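Local coordinates for probable LacI-family transcriptional regulator (Corynebacterium glutamicum ATCC 13032, PDB 3BIL), which probably binds cis-regulatory DNA as a LacI-family transcription factor, though its specific function is not established, at residues V71-L76 against A83-I88; D152-G157 against I161-S166. All coordinates share one frame; numbering follows the deposited sequence.

Contact 1. Residues V71-L76 against A83-I88; sequences VIVPSL and AMVTEI
V85 sets its CG1 beside its own backbone N and anti to its carbonyl carbon, with CG2 between the two (chi1 -54°), and this rotation sends one methyl to the strand and the other to the loop that follows it. CG1 of V85 takes the strand side, meeting CG2 of V71 at 3.8 Å, the closest approach of the two segments, the two side chains lying oblique to one another. The same V85 CG1 stands 4.2 Å from V73 CG2, so that a single methyl faces both valines that strand 71-73 points at the helix. The segments belong to a beta-alpha-beta unit made of strand 69-73, helix 79-94 and strand 99-103, in the periplasmic-binding-protein-like domain of this LacI-family regulator; strand 71-73 and helix 83-88 run nearly antiparallel (171°), their axes 10.0 Å apart at closest approach. One turn further along the helix, I88 CG2 lies 4.3 Å from V71 CG1, while I88 also packs on A300 of helix 296-308. On the loop side, L76 turns the end of its side chain back to the helix, where CD2 comes within 4.3 Å of V85 CG2. V85 and L76 additionally pack against L76 and V85, respectively, of the second subunit, placing this edge of the apolar layer at the dimer interface.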
ATOM      1  N   VAL A  71     -16.679  -2.643   6.101  1.00 55.81           N
ATOM      2  CA  VAL A  71     -15.844  -3.528   5.264  1.00 50.68           C
ATOM      3  C   VAL A  71     -14.692  -4.141   6.022  1.00 47.28           C
ATOM      4  O   VAL A  71     -14.038  -3.484   6.836  1.00 45.24           O
ATOM      5  CB  VAL A  71     -15.431  -2.917   3.889  1.00 48.26           C
ATOM      6  CG1 VAL A  71     -15.533  -1.449   3.897  1.00 49.58           C
ATOM      7  CG2 VAL A  71     -14.058  -3.360   3.463  1.00 49.71           C
ATOM      8  N   ILE A  72     -14.499  -5.427   5.760  1.00 44.40           N
ATOM      9  CA  ILE A  72     -13.473  -6.230   6.405  1.00 44.49           C
ATOM     10  C   ILE A  72     -12.541  -6.825   5.366  1.00 42.11           C
ATOM     11  O   ILE A  72     -12.990  -7.422   4.393  1.00 40.81           O
ATOM     12  CB  ILE A  72     -14.075  -7.392   7.183  1.00 44.71           C
ATOM     13  CG1 ILE A  72     -15.080  -6.873   8.208  1.00 46.21           C
ATOM     14  CG2 ILE A  72     -12.964  -8.200   7.859  1.00 42.80           C
ATOM     15  CD1 ILE A  72     -16.036  -7.941   8.725  1.00 48.43           C
ATOM     16  N   VAL A  73     -11.241  -6.684   5.604  1.00 40.36           N
ATOM     17  CA  VAL A  73     -10.231  -7.045   4.624  1.00 37.26           C
ATOM     18  C   VAL A  73      -9.050  -7.712   5.338  1.00 40.70           C
ATOM     19  O   VAL A  73      -8.817  -7.427   6.525  1.00 44.99           O
ATOM     20  CB  VAL A  73      -9.864  -5.794   3.846  1.00 37.88           C
ATOM     21  CG1 VAL A  73      -8.600  -5.119   4.397  1.00 36.19           C
ATOM     22  CG2 VAL A  73      -9.779  -6.116   2.387  1.00 41.15           C
ATOM     23  N   PRO A  74      -8.356  -8.667   4.683  1.00 39.82           N
ATOM     24  CA  PRO A  74      -7.310  -9.387   5.420  1.00 39.10           C
ATOM     25  C   PRO A  74      -6.042  -8.591   5.688  1.00 41.83           C
ATOM     26  O   PRO A  74      -5.234  -8.953   6.549  1.00 43.05           O
ATOM     27  CB  PRO A  74      -6.976 -10.541   4.488  1.00 38.60           C
ATOM     28  CG  PRO A  74      -7.281 -10.051   3.170  1.00 36.77           C
ATOM     29  CD  PRO A  74      -8.510  -9.213   3.330  1.00 38.64           C
ATOM     30  N   SER A  75      -5.849  -7.521   4.945  1.00 42.71           N
ATOM     31  CA  SER A  75      -4.585  -6.801   5.021  1.00 41.94           C
ATOM     32  C   SER A  75      -4.789  -5.432   4.391  1.00 39.16           C
ATOM     33  O   SER A  75      -5.643  -5.272   3.509  1.00 35.16           O
ATOM     34  CB  SER A  75      -3.503  -7.589   4.261  1.00 38.99           C
ATOM     35  OG  SER A  75      -2.401  -6.780   3.897  1.00 38.14           O
ATOM     36  N   LEU A  76      -4.005  -4.469   4.861  1.00 39.13           N
ATOM     37  CA  LEU A  76      -4.031  -3.100   4.338  1.00 42.23           C
ATOM     38  C   LEU A  76      -2.687  -2.705   3.727  1.00 40.44           C
ATOM     39  O   LEU A  76      -2.638  -1.844   2.846  1.00 44.46           O
ATOM     40  CB  LEU A  76      -4.513  -2.082   5.407  1.00 41.15           C
ATOM     41  CG  LEU A  76      -6.001  -2.178   5.829  1.00 38.84           C
ATOM     42  CD1 LEU A  76      -6.299  -1.353   7.090  1.00 38.52           C
ATOM     43  CD2 LEU A  76      -6.938  -1.760   4.706  1.00 31.87           C
ATOM     44  N   ALA A  83      -6.427  -0.723  -2.335  1.00 39.63           N
ATOM     45  CA  ALA A  83      -7.120  -0.237  -3.535  1.00 38.49           C
ATOM     46  C   ALA A  83      -8.600  -0.595  -3.491  1.00 37.16           C
ATOM     47  O   ALA A  83      -9.436   0.244  -3.712  1.00 43.98           O
ATOM     48  CB  ALA A  83      -6.454  -0.767  -4.816  1.00 30.68           C
ATOM     49  N   MET A  84      -8.916  -1.843  -3.176  1.00 42.11           N
ATOM     50  CA  MET A  84     -10.291  -2.277  -3.119  1.00 40.76           C
ATOM     51  C   MET A  84     -11.129  -1.430  -2.139  1.00 41.54           C
ATOM     52  O   MET A  84     -12.267  -1.076  -2.458  1.00 42.26           O
ATOM     53  CB  MET A  84     -10.375  -3.750  -2.761  1.00 35.72           C
ATOM     54  CG  MET A  84     -11.794  -4.347  -2.953  1.00 39.08           C
ATOM     55  SD  MET A  84     -11.748  -5.948  -2.193  1.00 44.65           S
ATOM     56  CE  MET A  84     -11.012  -6.866  -3.549  1.00 44.51           C
ATOM     57  N   VAL A  85     -10.594  -1.118  -0.959  1.00 40.59           N
ATOM     58  CA  VAL A  85     -11.377  -0.365   0.025  1.00 39.97           C
ATOM     59  C   VAL A  85     -11.476   1.111  -0.340  1.00 40.93           C
ATOM     60  O   VAL A  85     -12.506   1.721  -0.123  1.00 42.46           O
ATOM     61  CB  VAL A  85     -10.932  -0.576   1.504  1.00 41.83           C
ATOM     62  CG1 VAL A  85     -10.904  -2.062   1.846  1.00 38.71           C
ATOM     63  CG2 VAL A  85      -9.584   0.089   1.794  1.00 41.44           C
ATOM     64  N   THR A  86     -10.429   1.682  -0.918  1.00 41.23           N
ATOM     65  CA  THR A  86     -10.525   3.030  -1.418  1.00 41.07           C
ATOM     66  C   THR A  86     -11.689   3.078  -2.419  1.00 45.41           C
ATOM     67  O   THR A  86     -12.543   3.945  -2.321  1.00 47.68           O
ATOM     68  CB  THR A  86      -9.223   3.461  -2.104  1.00 40.40           C
ATOM     69  OG1 THR A  86      -8.134   3.282  -1.204  1.00 41.22           O
ATOM     70  CG2 THR A  86      -9.265   4.913  -2.540  1.00 38.37           C
ATOM     71  N   GLU A  87     -11.737   2.143  -3.364  1.00 47.07           N
ATOM     72  CA  GLU A  87     -12.837   2.124  -4.349  1.00 50.25           C
ATOM     73  C   GLU A  87     -14.220   1.722  -3.855  1.00 47.71           C
ATOM     74  O   GLU A  87     -15.221   2.154  -4.423  1.00 47.44           O
ATOM     75  CB  GLU A  87     -12.478   1.343  -5.620  1.00 54.26           C
ATOM     76  CG  GLU A  87     -12.294   2.266  -6.845  1.00 63.94           C
ATOM     77  CD  GLU A  87     -10.950   3.051  -6.854  1.00 68.63           C
ATOM     78  OE1 GLU A  87     -10.100   2.767  -7.736  1.00 70.06           O
ATOM     79  OE2 GLU A  87     -10.747   3.948  -5.989  1.00 70.11           O
ATOM     80  N   ILE A  88     -14.273   0.884  -2.824  1.00 45.93           N
ATOM     81  CA  ILE A  88     -15.532   0.510  -2.190  1.00 45.59           C
ATOM     82  C   ILE A  88     -16.055   1.707  -1.419  1.00 49.13           C
ATOM     83  O   ILE A  88     -17.259   1.916  -1.351  1.00 50.99           O
ATOM     84  CB  ILE A  88     -15.359  -0.660  -1.198  1.00 43.32           C
ATOM     85  CG1 ILE A  88     -15.244  -1.986  -1.933  1.00 43.15           C
ATOM     86  CG2 ILE A  88     -16.540  -0.745  -0.247  1.00 40.75           C
ATOM     87  CD1 ILE A  88     -14.735  -3.117  -1.062  1.00 40.53           C
TER

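Contact 2. Residues D152-G157 against I161-S166; sequences DRELPG and IPTATS
I161, ahead of the strand, meets L155 through the ends of the two side chains, CD1 to CD1 at 4.1 Å, the chains lying oblique to each other; both also pack on E139 of helix 135-143. Next, T163 points its side chain at the loop, and its hydroxyl OG1 sits 3.7 Å from E154 OE1, too long to count as a hydrogen bond. The E154 side chain, bent at chi2, crosses both T163 and T165 at about a right angle. A164 contributes its backbone: its O accepts from D152 N at 3.1 Å, with an angle of 153° at the hydrogen and the donor tilted 18° from the carbonyl plane. At T165, chi1 of 55° places CG2 beside the backbone N, from where this methyl lies 3.6 Å from D152 O and 3.9 Å from E154 CG. S166 OG hydrogen-bonds Q294 OE1; across the loop, R153 NH1 forms a salt bridge with E106. Since P162 and A164 also share backbone bonds with L150, the D152-A164 bond carries the parallel pairing of strands 148-151 and 163-167 just past the C-terminal end of strand 148-151, in the parallel sheet of this periplasmic-binding-protein-like fold.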
ATOM      1  N   ASP A 152     -13.589 -11.124  -3.583  1.00 42.59           N
ATOM      2  CA  ASP A 152     -12.263 -11.697  -3.854  1.00 45.10           C
ATOM      3  C   ASP A 152     -12.123 -13.200  -3.500  1.00 43.98           C
ATOM      4  O   ASP A 152     -11.690 -13.969  -4.341  1.00 45.08           O
ATOM      5  CB  ASP A 152     -11.151 -10.877  -3.171  1.00 46.75           C
ATOM      6  CG  ASP A 152      -9.800 -11.094  -3.808  1.00 50.54           C
ATOM      7  OD1 ASP A 152      -8.866 -11.451  -3.068  1.00 51.11           O
ATOM      8  OD2 ASP A 152      -9.675 -10.904  -5.051  1.00 51.09           O
ATOM      9  N   ARG A 153     -12.492 -13.591  -2.277  1.00 43.04           N
ATOM     10  CA  ARG A 153     -12.448 -14.983  -1.826  1.00 45.70           C
ATOM     11  C   ARG A 153     -13.834 -15.565  -1.633  1.00 49.51           C
ATOM     12  O   ARG A 153     -14.756 -14.873  -1.214  1.00 51.68           O
ATOM     13  CB  ARG A 153     -11.687 -15.110  -0.523  1.00 42.59           C
ATOM     14  CG  ARG A 153     -10.241 -14.906  -0.681  1.00 41.79           C
ATOM     15  CD  ARG A 153      -9.544 -15.056   0.646  1.00 44.80           C
ATOM     16  NE  ARG A 153      -8.169 -14.562   0.570  1.00 45.28           N
ATOM     17  CZ  ARG A 153      -7.429 -14.211   1.617  1.00 45.31           C
ATOM     18  NH1 ARG A 153      -7.917 -14.314   2.850  1.00 46.58           N
ATOM     19  NH2 ARG A 153      -6.195 -13.760   1.430  1.00 44.43           N
ATOM     20  N   GLU A 154     -13.955 -16.855  -1.924  1.00 54.79           N
ATOM     21  CA  GLU A 154     -15.227 -17.571  -1.928  1.00 57.78           C
ATOM     22  C   GLU A 154     -15.279 -18.562  -0.762  1.00 60.28           C
ATOM     23  O   GLU A 154     -14.278 -19.216  -0.444  1.00 60.68           O
ATOM     24  CB  GLU A 154     -15.386 -18.356  -3.242  1.00 61.10           C
ATOM     25  CG  GLU A 154     -16.210 -17.696  -4.341  1.00 65.08           C
ATOM     26  CD  GLU A 154     -17.072 -18.703  -5.156  1.00 68.88           C
ATOM     27  OE1 GLU A 154     -17.761 -18.284  -6.121  1.00 70.81           O
ATOM     28  OE2 GLU A 154     -17.073 -19.915  -4.844  1.00 69.75           O
ATOM     29  N   LEU A 155     -16.451 -18.677  -0.135  1.00 62.56           N
ATOM     30  CA  LEU A 155     -16.694 -19.723   0.859  1.00 61.77           C
ATOM     31  C   LEU A 155     -16.637 -21.075   0.175  1.00 61.12           C
ATOM     32  O   LEU A 155     -17.231 -21.240  -0.888  1.00 56.37           O
ATOM     33  CB  LEU A 155     -18.061 -19.544   1.509  1.00 64.50           C
ATOM     34  CG  LEU A 155     -18.285 -18.475   2.582  1.00 64.11           C
ATOM     35  CD1 LEU A 155     -19.728 -18.576   3.060  1.00 63.75           C
ATOM     36  CD2 LEU A 155     -17.308 -18.603   3.750  1.00 62.19           C
ATOM     37  N   PRO A 156     -15.929 -22.049   0.788  1.00 64.62           N
ATOM     38  CA  PRO A 156     -15.624 -23.303   0.092  1.00 66.25           C
ATOM     39  C   PRO A 156     -16.825 -24.211  -0.212  1.00 69.31           C
ATOM     40  O   PRO A 156     -16.644 -25.190  -0.935  1.00 70.56           O
ATOM     41  CB  PRO A 156     -14.632 -24.004   1.033  1.00 63.65           C
ATOM     42  CG  PRO A 156     -14.943 -23.459   2.383  1.00 62.63           C
ATOM     43  CD  PRO A 156     -15.386 -22.041   2.164  1.00 63.13           C
ATOM     44  N   GLY A 157     -18.028 -23.902   0.286  1.00 71.71           N
ATOM     45  CA  GLY A 157     -19.157 -24.846   0.140  1.00 76.90           C
ATOM     46  C   GLY A 157     -20.559 -24.372  -0.225  1.00 79.75           C
ATOM     47  O   GLY A 157     -20.789 -23.899  -1.342  1.00 78.39           O
ATOM     48  N   ILE A 161     -24.583 -16.886  -0.007  1.00 58.27           N
ATOM     49  CA  ILE A 161     -24.184 -15.462   0.170  1.00 56.57           C
ATOM     50  C   ILE A 161     -23.641 -14.876  -1.116  1.00 52.04           C
ATOM     51  O   ILE A 161     -22.704 -15.430  -1.679  1.00 52.59           O
ATOM     52  CB  ILE A 161     -23.118 -15.230   1.270  1.00 55.56           C
ATOM     53  CG1 ILE A 161     -23.322 -16.166   2.455  1.00 55.42           C
ATOM     54  CG2 ILE A 161     -23.139 -13.763   1.713  1.00 55.52           C
ATOM     55  CD1 ILE A 161     -22.636 -15.705   3.696  1.00 57.45           C
ATOM     56  N   PRO A 162     -24.225 -13.761  -1.583  1.00 49.42           N
ATOM     57  CA  PRO A 162     -23.777 -13.237  -2.876  1.00 50.68           C
ATOM     58  C   PRO A 162     -22.280 -12.937  -2.824  1.00 53.22           C
ATOM     59  O   PRO A 162     -21.800 -12.336  -1.865  1.00 57.04           O
ATOM     60  CB  PRO A 162     -24.589 -11.950  -3.054  1.00 49.03           C
ATOM     61  CG  PRO A 162     -25.712 -12.035  -2.069  1.00 50.59           C
ATOM     62  CD  PRO A 162     -25.280 -12.940  -0.961  1.00 48.37           C
ATOM     63  N   THR A 163     -21.541 -13.404  -3.820  1.00 53.50           N
ATOM     64  CA  THR A 163     -20.110 -13.152  -3.889  1.00 51.75           C
ATOM     65  C   THR A 163     -19.765 -12.511  -5.220  1.00 49.80           C
ATOM     66  O   THR A 163     -20.323 -12.884  -6.245  1.00 50.66           O
ATOM     67  CB  THR A 163     -19.269 -14.445  -3.762  1.00 53.57           C
ATOM     68  OG1 THR A 163     -19.650 -15.349  -4.795  1.00 54.28           O
ATOM     69  CG2 THR A 163     -19.448 -15.129  -2.408  1.00 54.68           C
ATOM     70  N   ALA A 164     -18.848 -11.548  -5.189  1.00 46.93           N
ATOM     71  CA  ALA A 164     -18.270 -10.970  -6.392  1.00 47.28           C
ATOM     72  C   ALA A 164     -16.772 -11.237  -6.351  1.00 46.55           C
ATOM     73  O   ALA A 164     -16.085 -10.741  -5.455  1.00 44.98           O
ATOM     74  CB  ALA A 164     -18.551  -9.466  -6.476  1.00 47.71           C
ATOM     75  N   THR A 165     -16.279 -12.024  -7.311  1.00 41.58           N
ATOM     76  CA  THR A 165     -14.893 -12.455  -7.336  1.00 42.73           C
ATOM     77  C   THR A 165     -14.329 -12.249  -8.725  1.00 44.70           C
ATOM     78  O   THR A 165     -15.094 -12.045  -9.664  1.00 49.52           O
ATOM     79  CB  THR A 165     -14.733 -13.950  -6.969  1.00 45.83           C
ATOM     80  OG1 THR A 165     -15.544 -14.760  -7.829  1.00 46.43           O
ATOM     81  CG2 THR A 165     -15.096 -14.198  -5.509  1.00 44.42           C
ATOM     82  N   SER A 166     -13.002 -12.274  -8.860  1.00 40.37           N
ATOM     83  CA  SER A 166     -12.385 -12.177 -10.173  1.00 38.85           C
ATOM     84  C   SER A 166     -12.193 -13.564 -10.757  1.00 35.90           C
ATOM     85  O   SER A 166     -11.877 -14.496 -10.027  1.00 35.00           O
ATOM     86  CB  SER A 166     -11.050 -11.443 -10.104  1.00 40.44           C
ATOM     87  OG  SER A 166     -10.030 -12.299  -9.612  1.00 41.28           O
TER

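Overall arrangement
Contacts 1 and 2 follow one another along the chain, their centres 15 Å apart, and both are built on one sheet, in which strand 126-128 and strand 148-151 separate strand 69-73 from strand 163-167. They meet at two places. M84 of the helix in contact 1 brings CE to 4.0 Å from CB of D152, and P74, just after the strand, has CB 4.2 Å from NH1 of R153. Helix 296-308 packs on both contacts. Contact 1 extends to the second subunit, whereas no other chain of the assembly touches 152-157 or 161-166. In LacI-family relatives, loops after the parallel strands help line the effector cleft, a setting consistent with that of 152-157.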